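Side-chain contacts in UDP-N-acetylglucosamine 2-epimerase (Methanocaldococcus jannaschii, PDB 4NES), which probably catalyses the reversible epimerisation at C-2 that interconverts UDP-N-acetylglucosamine and UDP-N-acetylmannosamine: residues G8-P11 with E12-L16; G94-N97 with T98-A101; P128-I131 with N132-T136. All blocks are in the same frame, centred on the assembly; numbering follows the deposited sequence.

Interaction 1 (G8-P11 with E12-L16); sequences GTRP and EIIKL. With UDP (uridine-5'-diphosphate), chain C; UD1 (uridine-diphosphate-N-acetylglucosamine), chain B.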
loop_
_atom_site.group_PDB
_atom_site.type_symbol
_atom_site.label_atom_id
_atom_site.label_comp_id
_atom_site.label_asym_id
_atom_site.label_seq_id
_atom_site.Cartn_x
_atom_site.Cartn_y
_atom_site.Cartn_z
ATOM N N GLY A 8 -11.659 -8.132 -10.544
ATOM C CA GLY A 8 -12.915 -7.512 -10.169
ATOM C C GLY A 8 -13.703 -6.804 -11.257
ATOM O O GLY A 8 -14.909 -6.677 -11.126
ATOM N N THR A 9 -13.032 -6.330 -12.306
ATOM C CA THR A 9 -13.619 -5.321 -13.206
ATOM C C THR A 9 -13.459 -5.667 -14.679
ATOM O O THR A 9 -12.601 -6.468 -15.050
ATOM C CB THR A 9 -12.992 -3.921 -12.996
ATOM O OG1 THR A 9 -11.616 -3.949 -13.404
ATOM C CG2 THR A 9 -13.113 -3.476 -11.544
ATOM N N ARG A 10 -14.280 -5.026 -15.510
ATOM C CA ARG A 10 -14.214 -5.165 -16.966
ATOM C C ARG A 10 -12.796 -5.215 -17.578
ATOM O O ARG A 10 -12.459 -6.190 -18.246
ATOM C CB ARG A 10 -15.063 -4.086 -17.651
ATOM C CG ARG A 10 -14.805 -3.984 -19.149
ATOM C CD ARG A 10 -15.793 -3.025 -19.809
ATOM N NE ARG A 10 -15.510 -1.615 -19.522
ATOM C CZ ARG A 10 -16.282 -0.608 -19.903
ATOM N NH1 ARG A 10 -17.416 -0.845 -20.549
ATOM N NH2 ARG A 10 -15.931 0.641 -19.619
ATOM N N PRO A 11 -11.962 -4.176 -17.371
ATOM C CA PRO A 11 -10.642 -4.211 -18.028
ATOM C C PRO A 11 -9.747 -5.345 -17.550
ATOM O O PRO A 11 -8.949 -5.852 -18.345
ATOM C CB PRO A 11 -10.022 -2.860 -17.645
ATOM C CG PRO A 11 -10.749 -2.449 -16.382
ATOM C CD PRO A 11 -12.144 -2.939 -16.580
ATOM N N GLU A 12 -9.871 -5.746 -16.287
ATOM C CA GLU A 12 -9.086 -6.861 -15.763
ATOM C C GLU A 12 -9.461 -8.155 -16.451
ATOM O O GLU A 12 -8.591 -8.975 -16.756
ATOM C CB GLU A 12 -9.310 -7.028 -14.260
ATOM C CG GLU A 12 -8.826 -5.869 -13.393
ATOM C CD GLU A 12 -9.340 -6.011 -11.979
ATOM O OE1 GLU A 12 -10.221 -5.221 -11.571
ATOM O OE2 GLU A 12 -8.877 -6.928 -11.273
ATOM N N ILE A 13 -10.756 -8.363 -16.679
ATOM C CA ILE A 13 -11.206 -9.611 -17.280
ATOM C C ILE A 13 -10.606 -9.727 -18.682
ATOM O O ILE A 13 -10.074 -10.777 -19.077
ATOM C CB ILE A 13 -12.747 -9.677 -17.339
ATOM C CG1 ILE A 13 -13.335 -9.634 -15.927
ATOM C CG2 ILE A 13 -13.198 -10.933 -18.061
ATOM C CD1 ILE A 13 -14.806 -9.234 -15.881
ATOM N N ILE A 14 -10.656 -8.632 -19.423
ATOM C CA ILE A 14 -10.140 -8.614 -20.788
ATOM C C ILE A 14 -8.627 -8.854 -20.786
ATOM O O ILE A 14 -8.125 -9.706 -21.534
ATOM C CB ILE A 14 -10.503 -7.275 -21.473
ATOM C CG1 ILE A 14 -12.025 -7.168 -21.654
ATOM C CG2 ILE A 14 -9.755 -7.119 -22.792
ATOM C CD1 ILE A 14 -12.492 -5.771 -21.968
ATOM N N LYS A 15 -7.900 -8.141 -19.932
ATOM C CA LYS A 15 -6.446 -8.240 -19.928
ATOM C C LYS A 15 -5.902 -9.523 -19.304
ATOM O O LYS A 15 -4.757 -9.899 -19.553
ATOM C CB LYS A 15 -5.824 -6.987 -19.293
ATOM C CG LYS A 15 -5.804 -5.834 -20.276
ATOM C CD LYS A 15 -5.389 -4.516 -19.631
ATOM C CE LYS A 15 -5.106 -3.449 -20.684
ATOM N NZ LYS A 15 -4.809 -2.107 -20.075
ATOM N N LEU A 16 -6.716 -10.198 -18.501
ATOM C CA LEU A 16 -6.331 -11.502 -17.959
ATOM C C LEU A 16 -6.702 -12.644 -18.891
ATOM O O LEU A 16 -6.174 -13.749 -18.748
ATOM C CB LEU A 16 -6.958 -11.748 -16.582
ATOM C CG LEU A 16 -6.275 -10.962 -15.463
ATOM C CD1 LEU A 16 -7.203 -10.856 -14.255
ATOM C CD2 LEU A 16 -4.927 -11.605 -15.091
HETATM N N1 UDP C . -14.637 -1.954 -23.514
HETATM C C2 UDP C . -15.625 -2.800 -23.892
HETATM N N3 UDP C . -16.871 -2.323 -24.102
HETATM C C4 UDP C . -17.183 -1.018 -23.945
HETATM C C5 UDP C . -16.187 -0.113 -23.551
HETATM C C6 UDP C . -14.905 -0.629 -23.332
HETATM O O2 UDP C . -15.393 -4.001 -24.049
HETATM O O4 UDP C . -18.486 -0.581 -24.166
HETATM C "C1'" UDP C . -13.269 -2.421 -23.224
HETATM C "C2'" UDP C . -12.185 -1.873 -23.992
HETATM O "O2'" UDP C . -12.102 -2.499 -25.252
HETATM C "C3'" UDP C . -11.019 -2.082 -23.123
HETATM C "C4'" UDP C . -11.572 -2.051 -21.776
HETATM O "O4'" UDP C . -12.971 -1.989 -21.898
HETATM O "O3'" UDP C . -10.366 -3.305 -23.327
HETATM C "C5'" UDP C . -11.156 -0.859 -20.983
HETATM O "O5'" UDP C . -11.809 -0.800 -19.739
HETATM P PA UDP C . -12.174 0.569 -19.030
HETATM O O1A UDP C . -13.506 0.392 -18.334
HETATM O O2A UDP C . -12.200 1.675 -20.063
HETATM O O3A UDP C . -11.106 0.838 -17.900
HETATM P PB UDP C . -9.610 1.307 -17.887
HETATM O O1B UDP C . -8.850 0.654 -19.032
HETATM O O2B UDP C . -9.574 2.812 -17.963
HETATM O O3B UDP C . -9.139 0.828 -16.543
HETATM C "C1'" UD1 B . -13.226 1.025 -11.630
HETATM C "C2'" UD1 B . -11.766 1.264 -11.394
HETATM C "C3'" UD1 B . -11.142 1.914 -12.531
HETATM C "C4'" UD1 B . -11.377 1.217 -13.802
HETATM C "C5'" UD1 B . -12.845 0.924 -13.982
HETATM C "C6'" UD1 B . -13.111 0.048 -15.148
HETATM C "C7'" UD1 B . -11.181 1.641 -8.924
HETATM C "C8'" UD1 B . -11.032 2.640 -7.816
HETATM N "N2'" UD1 B . -11.590 2.149 -10.214
HETATM O "O1'" UD1 B . -13.862 2.244 -11.777
HETATM O "O3'" UD1 B . -9.726 2.028 -12.297
HETATM O "O4'" UD1 B . -10.913 1.990 -14.898
HETATM O "O5'" UD1 B . -13.368 0.241 -12.848
HETATM O "O6'" UD1 B . -14.318 0.274 -15.775
HETATM O "O7'" UD1 B . -10.967 0.441 -8.730
HETATM N N1 UD1 B . -21.346 0.561 -11.350
HETATM C C2 UD1 B . -22.402 -0.124 -11.794
HETATM N N3 UD1 B . -22.279 -1.402 -12.147
HETATM C C4 UD1 B . -21.103 -2.036 -12.053
HETATM C C5 UD1 B . -19.983 -1.354 -11.598
HETATM C C6 UD1 B . -20.128 -0.022 -11.246
HETATM O O2 UD1 B . -23.489 0.413 -11.893
HETATM O O4 UD1 B . -20.999 -3.347 -12.418
HETATM C C1B UD1 B . -21.460 1.988 -10.969
HETATM C C2B UD1 B . -21.908 2.222 -9.583
HETATM O "O2'" UD1 B . -22.713 3.374 -9.537
HETATM C C3B UD1 B . -20.673 2.453 -8.870
HETATM C C4B UD1 B . -19.876 3.208 -9.870
HETATM O O4B UD1 B . -20.208 2.659 -11.130
HETATM O O3B UD1 B . -20.816 3.146 -7.655
HETATM C C5B UD1 B . -18.410 3.085 -9.651
HETATM O O5B UD1 B . -17.930 1.770 -9.537
HETATM P PA UD1 B . -16.478 1.504 -9.057
HETATM O O1A UD1 B . -16.316 2.070 -7.680
HETATM O O2A UD1 B . -16.223 0.033 -9.105
HETATM O O3A UD1 B . -15.493 2.306 -9.971
HETATM P PB UD1 B . -15.417 2.404 -11.561
HETATM O O1B UD1 B . -15.774 3.802 -11.945
HETATM O O2B UD1 B . -16.200 1.298 -12.214
#
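Glu-12 reaches back over the start of its own helix to hold Thr-9 and Gly-8, the two residues that lead into it. Its CB sits against Thr-9 O, the carbonyl that begins the helical bonding by accepting from Ile-13 N. From there CG lies on the far side of the CA–CB bond from the carbonyl carbon (chi1 -65°) and passes 3.4 Å from Thr-9 OG1. The extended chain then presents CD to both lead-in residues: OE1 accepts a hydrogen bond from Thr-9 OG1 at 2.6 Å, on the anti side of the carboxylate, while OE2 receives a weak bond from Gly-8 N. Thr-9 stands at the N-cap, yet its hydroxyl is spent on this carboxylate and caps no helix N-H.

The turn belongs to the beta-alpha-beta unit of strand 3-7, helix 10-23 and strand 30-34 in a GT-B fold, where the end of a strand and the first turn of the next helix border the nucleotide cleft. Pro-11 fills the space between two ligands, its CD 3.5 Å from UD1 C6' and its CB close to UDP O5'.

Arg-10 runs alongside Ile-14, with its CG 4.1 Å from Ile-14 CD1, before bending at chi3 (74°) to turn the guanidinium onto UDP. Arg-10 NH2 binds UDP O1A at 2.8 Å and NE binds the same oxygen, which lies in the guanidinium plane, while UDP C5 packs over one face, toward the rim. With a leucine in place of Arg-10, UDP O1A would probably be left without this two-pronged grip and the uracil without the guanidinium face it packs against. Ile-14 CD1 touches the ribose of UDP, 3.5 Å from its O3'.

Interaction 2 (G94-N97 with T98-A101); sequences GDTN and TVLA. With UD1 (uridine-diphosphate-N-acetylglucosamine), chain B.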
loop_
_atom_site.group_PDB
_atom_site.type_symbol
_atom_site.label_atom_id
_atom_site.label_comp_id
_atom_site.label_asym_id
_atom_site.label_seq_id
_atom_site.Cartn_x
_atom_site.Cartn_y
_atom_site.Cartn_z
ATOM N N GLY A 94 -3.266 -4.832 -13.266
ATOM C CA GLY A 94 -3.612 -3.426 -13.398
ATOM C C GLY A 94 -3.616 -2.610 -12.114
ATOM O O GLY A 94 -2.672 -2.643 -11.314
ATOM N N ASP A 95 -4.688 -1.850 -11.922
ATOM C CA ASP A 95 -4.640 -0.770 -10.945
ATOM C C ASP A 95 -5.970 -0.444 -10.249
ATOM O O ASP A 95 -6.159 0.667 -9.737
ATOM C CB ASP A 95 -4.078 0.480 -11.625
ATOM C CG ASP A 95 -4.854 0.861 -12.862
ATOM O OD1 ASP A 95 -6.017 0.430 -12.999
ATOM O OD2 ASP A 95 -4.301 1.585 -13.713
ATOM N N THR A 96 -6.882 -1.399 -10.194
ATOM C CA THR A 96 -8.163 -1.179 -9.534
ATOM C C THR A 96 -8.031 -1.450 -8.041
ATOM O O THR A 96 -7.012 -1.969 -7.583
ATOM C CB THR A 96 -9.244 -2.094 -10.124
ATOM O OG1 THR A 96 -8.914 -3.454 -9.813
ATOM C CG2 THR A 96 -9.316 -1.928 -11.639
ATOM N N ASN A 97 -9.066 -1.116 -7.276
ATOM C CA ASN A 97 -9.055 -1.439 -5.850
ATOM C C ASN A 97 -8.931 -2.944 -5.598
ATOM O O ASN A 97 -8.321 -3.360 -4.619
ATOM C CB ASN A 97 -10.282 -0.876 -5.133
ATOM C CG ASN A 97 -10.204 0.620 -4.934
ATOM O OD1 ASN A 97 -9.168 1.245 -5.167
ATOM N ND2 ASN A 97 -11.309 1.208 -4.484
ATOM N N THR A 98 -9.495 -3.749 -6.496
ATOM C CA THR A 98 -9.364 -5.193 -6.406
ATOM C C THR A 98 -7.898 -5.622 -6.445
ATOM O O THR A 98 -7.481 -6.496 -5.680
ATOM C CB THR A 98 -10.140 -5.875 -7.537
ATOM O OG1 THR A 98 -11.546 -5.744 -7.279
ATOM C CG2 THR A 98 -9.773 -7.346 -7.619
ATOM N N VAL A 99 -7.114 -4.993 -7.320
ATOM C CA VAL A 99 -5.695 -5.312 -7.459
ATOM C C VAL A 99 -4.946 -5.032 -6.159
ATOM O O VAL A 99 -4.193 -5.874 -5.662
ATOM C CB VAL A 99 -5.064 -4.494 -8.599
ATOM C CG1 VAL A 99 -3.548 -4.649 -8.617
ATOM C CG2 VAL A 99 -5.678 -4.902 -9.922
ATOM N N LEU A 100 -5.146 -3.841 -5.612
ATOM C CA LEU A 100 -4.474 -3.477 -4.374
ATOM C C LEU A 100 -4.869 -4.411 -3.238
ATOM O O LEU A 100 -4.014 -4.879 -2.495
ATOM C CB LEU A 100 -4.785 -2.033 -3.994
ATOM C CG LEU A 100 -4.204 -1.601 -2.648
ATOM C CD1 LEU A 100 -2.685 -1.643 -2.695
ATOM C CD2 LEU A 100 -4.698 -0.199 -2.249
ATOM N N ALA A 101 -6.159 -4.709 -3.117
ATOM C CA ALA A 101 -6.626 -5.546 -2.015
ATOM C C ALA A 101 -6.033 -6.947 -2.130
ATOM O O ALA A 101 -5.561 -7.515 -1.147
ATOM C CB ALA A 101 -8.141 -5.598 -1.978
HETATM C "C1'" UD1 B . -13.226 1.025 -11.630
HETATM C "C2'" UD1 B . -11.766 1.264 -11.394
HETATM C "C3'" UD1 B . -11.142 1.914 -12.531
HETATM C "C4'" UD1 B . -11.377 1.217 -13.802
HETATM C "C5'" UD1 B . -12.845 0.924 -13.982
HETATM C "C6'" UD1 B . -13.111 0.048 -15.148
HETATM C "C7'" UD1 B . -11.181 1.641 -8.924
HETATM C "C8'" UD1 B . -11.032 2.640 -7.816
HETATM N "N2'" UD1 B . -11.590 2.149 -10.214
HETATM O "O1'" UD1 B . -13.862 2.244 -11.777
HETATM O "O3'" UD1 B . -9.726 2.028 -12.297
HETATM O "O4'" UD1 B . -10.913 1.990 -14.898
HETATM O "O5'" UD1 B . -13.368 0.241 -12.848
HETATM O "O6'" UD1 B . -14.318 0.274 -15.775
HETATM O "O7'" UD1 B . -10.967 0.441 -8.730
HETATM N N1 UD1 B . -21.346 0.561 -11.350
HETATM C C2 UD1 B . -22.402 -0.124 -11.794
HETATM N N3 UD1 B . -22.279 -1.402 -12.147
HETATM C C4 UD1 B . -21.103 -2.036 -12.053
HETATM C C5 UD1 B . -19.983 -1.354 -11.598
HETATM C C6 UD1 B . -20.128 -0.022 -11.246
HETATM O O2 UD1 B . -23.489 0.413 -11.893
HETATM O O4 UD1 B . -20.999 -3.347 -12.418
HETATM C C1B UD1 B . -21.460 1.988 -10.969
HETATM C C2B UD1 B . -21.908 2.222 -9.583
HETATM O "O2'" UD1 B . -22.713 3.374 -9.537
HETATM C C3B UD1 B . -20.673 2.453 -8.870
HETATM C C4B UD1 B . -19.876 3.208 -9.870
HETATM O O4B UD1 B . -20.208 2.659 -11.130
HETATM O O3B UD1 B . -20.816 3.146 -7.655
HETATM C C5B UD1 B . -18.410 3.085 -9.651
HETATM O O5B UD1 B . -17.930 1.770 -9.537
HETATM P PA UD1 B . -16.478 1.504 -9.057
HETATM O O1A UD1 B . -16.316 2.070 -7.680
HETATM O O2A UD1 B . -16.223 0.033 -9.105
HETATM O O3A UD1 B . -15.493 2.306 -9.971
HETATM P PB UD1 B . -15.417 2.404 -11.561
HETATM O O1B UD1 B . -15.774 3.802 -11.945
HETATM O O2B UD1 B . -16.200 1.298 -12.214
#
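Thr-96 and Leu-100 are joined by the opening bond of a helix, Leu-100 N to Thr-96 O at 3.3 Å and nearly straight (165°), followed by Ala-101 N to Asn-97 O, so that segment 94-97 passes from loop into the first turn. Val-99 N makes a weak bond to the same Thr-96 carbonyl and a second weak one, of 3.4 Å, to Thr-96 OG1. That hydroxyl sits between the backbone N and the carbonyl carbon of its own residue (chi1 66°), a position from which it can lean over the open end of the helix. Its stronger partner is Glu-12, on another helix. Val-99 fits around the cap with both branches: CG2 rests 3.5 Å from Thr-96 OG1 and CG1 comes equally close to Gly-94 O.

The other side of Thr-96 and the head of Asn-97 meet the substrate. Thr-96 CB is 3.4 Å from the acetyl oxygen UD1 O7', which Asn-97 N holds with a straight bond of 2.9 Å. The Asn-97 amide lies close by the acetyl methyl, its OD1 3.5 Å from UD1 C8', and its orientation is fixed from elsewhere: OD1 bonds Lys-108 of the second subunit, and ND2 bonds Gln-70 and His-67. The backbone N of Thr-96 is buried with no partner in the model.

This is an N-cap at the junction of strand 89-93 and helix 97-108, with a helix N-terminal N-H used to recognise the N-acetyl group of the nucleotide sugar in a GT-B epimerase.

Interaction 3 (P128-I131 with N132-T136); sequences PEEI and NRVLT. With UD1 (uridine-diphosphate-N-acetylglucosamine), chain B.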
loop_
_atom_site.group_PDB
_atom_site.type_symbol
_atom_site.label_atom_id
_atom_site.label_comp_id
_atom_site.label_asym_id
_atom_site.label_seq_id
_atom_site.Cartn_x
_atom_site.Cartn_y
_atom_site.Cartn_z
ATOM N N PRO A 128 -6.627 7.587 -7.805
ATOM C CA PRO A 128 -6.624 6.321 -7.058
ATOM C C PRO A 128 -5.909 5.191 -7.804
ATOM O O PRO A 128 -5.291 4.329 -7.167
ATOM C CB PRO A 128 -8.114 5.997 -6.874
ATOM C CG PRO A 128 -8.833 6.825 -7.902
ATOM C CD PRO A 128 -7.992 8.040 -8.137
ATOM N N GLU A 129 -5.967 5.201 -9.130
ATOM C CA GLU A 129 -5.283 4.171 -9.906
ATOM C C GLU A 129 -3.780 4.240 -9.729
ATOM O O GLU A 129 -3.125 3.202 -9.649
ATOM C CB GLU A 129 -5.624 4.286 -11.394
ATOM C CG GLU A 129 -7.041 3.859 -11.747
ATOM C CD GLU A 129 -8.088 4.932 -11.471
ATOM O OE1 GLU A 129 -7.751 6.069 -11.057
ATOM O OE2 GLU A 129 -9.282 4.620 -11.667
ATOM N N GLU A 130 -3.230 5.454 -9.668
ATOM C CA GLU A 130 -1.792 5.616 -9.504
ATOM C C GLU A 130 -1.378 5.102 -8.128
ATOM O O GLU A 130 -0.374 4.401 -8.002
ATOM C CB GLU A 130 -1.381 7.087 -9.718
ATOM C CG GLU A 130 0.132 7.374 -9.670
ATOM C CD GLU A 130 0.882 7.082 -10.966
ATOM O OE1 GLU A 130 0.328 6.442 -11.878
ATOM O OE2 GLU A 130 2.056 7.496 -11.086
ATOM N N ILE A 131 -2.165 5.422 -7.101
ATOM C CA ILE A 131 -1.907 4.904 -5.755
ATOM C C ILE A 131 -1.913 3.385 -5.771
ATOM O O ILE A 131 -0.977 2.750 -5.291
ATOM C CB ILE A 131 -2.934 5.422 -4.730
ATOM C CG1 ILE A 131 -2.711 6.917 -4.469
ATOM C CG2 ILE A 131 -2.823 4.653 -3.424
ATOM C CD1 ILE A 131 -3.891 7.612 -3.808
ATOM N N ASN A 132 -2.952 2.801 -6.366
ATOM C CA ASN A 132 -3.088 1.350 -6.388
ATOM C C ASN A 132 -1.907 0.684 -7.070
ATOM O O ASN A 132 -1.369 -0.317 -6.592
ATOM C CB ASN A 132 -4.379 0.937 -7.092
ATOM C CG ASN A 132 -5.616 1.244 -6.276
ATOM O OD1 ASN A 132 -5.537 1.420 -5.057
ATOM N ND2 ASN A 132 -6.772 1.316 -6.945
ATOM N N ARG A 133 -1.500 1.237 -8.202
ATOM C CA ARG A 133 -0.443 0.610 -8.974
ATOM C C ARG A 133 0.918 0.750 -8.297
ATOM O O ARG A 133 1.687 -0.204 -8.275
ATOM C CB ARG A 133 -0.398 1.180 -10.389
ATOM C CG ARG A 133 0.294 0.280 -11.402
ATOM C CD ARG A 133 0.399 0.942 -12.779
ATOM N NE ARG A 133 -0.864 1.539 -13.214
ATOM C CZ ARG A 133 -1.146 2.838 -13.116
ATOM N NH1 ARG A 133 -0.245 3.675 -12.618
ATOM N NH2 ARG A 133 -2.320 3.313 -13.521
ATOM N N VAL A 134 1.211 1.928 -7.761
ATOM C CA VAL A 134 2.476 2.150 -7.064
ATOM C C VAL A 134 2.589 1.217 -5.856
ATOM O O VAL A 134 3.596 0.523 -5.693
ATOM C CB VAL A 134 2.646 3.617 -6.622
ATOM C CG1 VAL A 134 3.855 3.769 -5.691
ATOM C CG2 VAL A 134 2.799 4.538 -7.822
ATOM N N LEU A 135 1.546 1.166 -5.037
ATOM C CA LEU A 135 1.585 0.322 -3.848
ATOM C C LEU A 135 1.729 -1.150 -4.215
ATOM O O LEU A 135 2.551 -1.874 -3.649
ATOM C CB LEU A 135 0.336 0.540 -2.995
ATOM C CG LEU A 135 0.205 1.948 -2.410
ATOM C CD1 LEU A 135 -0.980 1.999 -1.465
ATOM C CD2 LEU A 135 1.469 2.378 -1.691
ATOM N N THR A 136 0.954 -1.586 -5.205
ATOM C CA THR A 136 1.014 -2.973 -5.642
ATOM C C THR A 136 2.407 -3.325 -6.154
ATOM O O THR A 136 2.937 -4.400 -5.829
ATOM C CB THR A 136 -0.033 -3.249 -6.727
ATOM O OG1 THR A 136 -1.343 -3.078 -6.172
ATOM C CG2 THR A 136 0.094 -4.667 -7.240
HETATM C "C1'" UD1 B . -13.226 1.025 -11.630
HETATM C "C2'" UD1 B . -11.766 1.264 -11.394
HETATM C "C3'" UD1 B . -11.142 1.914 -12.531
HETATM C "C4'" UD1 B . -11.377 1.217 -13.802
HETATM C "C5'" UD1 B . -12.845 0.924 -13.982
HETATM C "C6'" UD1 B . -13.111 0.048 -15.148
HETATM C "C7'" UD1 B . -11.181 1.641 -8.924
HETATM C "C8'" UD1 B . -11.032 2.640 -7.816
HETATM N "N2'" UD1 B . -11.590 2.149 -10.214
HETATM O "O1'" UD1 B . -13.862 2.244 -11.777
HETATM O "O3'" UD1 B . -9.726 2.028 -12.297
HETATM O "O4'" UD1 B . -10.913 1.990 -14.898
HETATM O "O5'" UD1 B . -13.368 0.241 -12.848
HETATM O "O6'" UD1 B . -14.318 0.274 -15.775
HETATM O "O7'" UD1 B . -10.967 0.441 -8.730
HETATM N N1 UD1 B . -21.346 0.561 -11.350
HETATM C C2 UD1 B . -22.402 -0.124 -11.794
HETATM N N3 UD1 B . -22.279 -1.402 -12.147
HETATM C C4 UD1 B . -21.103 -2.036 -12.053
HETATM C C5 UD1 B . -19.983 -1.354 -11.598
HETATM C C6 UD1 B . -20.128 -0.022 -11.246
HETATM O O2 UD1 B . -23.489 0.413 -11.893
HETATM O O4 UD1 B . -20.999 -3.347 -12.418
HETATM C C1B UD1 B . -21.460 1.988 -10.969
HETATM C C2B UD1 B . -21.908 2.222 -9.583
HETATM O "O2'" UD1 B . -22.713 3.374 -9.537
HETATM C C3B UD1 B . -20.673 2.453 -8.870
HETATM C C4B UD1 B . -19.876 3.208 -9.870
HETATM O O4B UD1 B . -20.208 2.659 -11.130
HETATM O O3B UD1 B . -20.816 3.146 -7.655
HETATM C C5B UD1 B . -18.410 3.085 -9.651
HETATM O O5B UD1 B . -17.930 1.770 -9.537
HETATM P PA UD1 B . -16.478 1.504 -9.057
HETATM O O1A UD1 B . -16.316 2.070 -7.680
HETATM O O2A UD1 B . -16.223 0.033 -9.105
HETATM O O3A UD1 B . -15.493 2.306 -9.971
HETATM P PB UD1 B . -15.417 2.404 -11.561
HETATM O O1B UD1 B . -15.774 3.802 -11.945
HETATM O O2B UD1 B . -16.200 1.298 -12.214
HETATM O O HOH W 1 -2.124 6.113 -13.116
#
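Glu-130 and Val-134 mark one step in an unbroken run of four helical bonds, from Asn-132 N to Pro-128 O through Leu-135 N to Ile-131 O, which makes segments 128-131 and 132-136 one regular alpha-helix. On one side of it Glu-130 and Arg-133 form a salt bridge. Glu-130 OE1 meets Arg-133 NH1 at 2.9 Å, almost exactly in the guanidinium plane but from above the carboxylate plane, since the two groups are turned 69° apart. A water closes a ring beside it, donating to Glu-130 OE1 and accepting from Arg-133 NH2. The arginine gets there by leaving CG opposite the backbone N (chi1 -159°) and bending at chi3, which also brings one face of the guanidinium over Glu-129 O. Neither charge relies on the other alone: Glu-130 OE1 also accepts from Ser-122 N and OE2 from Phe-123 N, and Arg-133 NH2 forms a second salt bridge, with Asp-95.

Glu-129 is bent at chi2 (81°), and its OE2 accepts the hydroxyl of UD1 O3' at 2.7 Å while also pairing with Arg-208. Farther along, Asn-132 lays CG 3.2 Å from Pro-128 O, its OD1 bonded to Lys-108 of the second subunit. Asn-132 O accepts from Thr-136 N and, at 2.8 Å, from Thr-136 OG1, which approach from opposite faces of the carbonyl plane. Ile-131 and Leu-135 lie side by side, CG2 of the first 3.8 Å from CD1 of the second.

Helix 128-138 is the crossover between strands 112-116 and 142-145. Asn-132 and Leu-135 pack on Leu-100 of helix 97-108, Arg-133 and Thr-136 rest on His-115 of strand 112-116, and Ile-131, Val-134 and Leu-135 touch the second subunit.

In the fold
From the N terminus, interaction 1 comes first, then interaction 2, then interaction 3; they follow in series, each a local contact within one continuous stretch, so none closes a long loop and none nests in or crosses another. They meet in space instead. Helix 10-23 touches the start of helix 97-108 through Glu-12 OE1 and Thr-96 OG1 (2.8 Å). The loop ahead of that helix binds helix 128-138 in turn, Asp-95 OD2 forming a salt bridge with Arg-133 NH2 (2.6 Å) and Asp-95 O probably accepting from Asn-132 ND2. All three border UD1, interaction 1 also carries UDP, and interactions 2 and 3 face the second subunit.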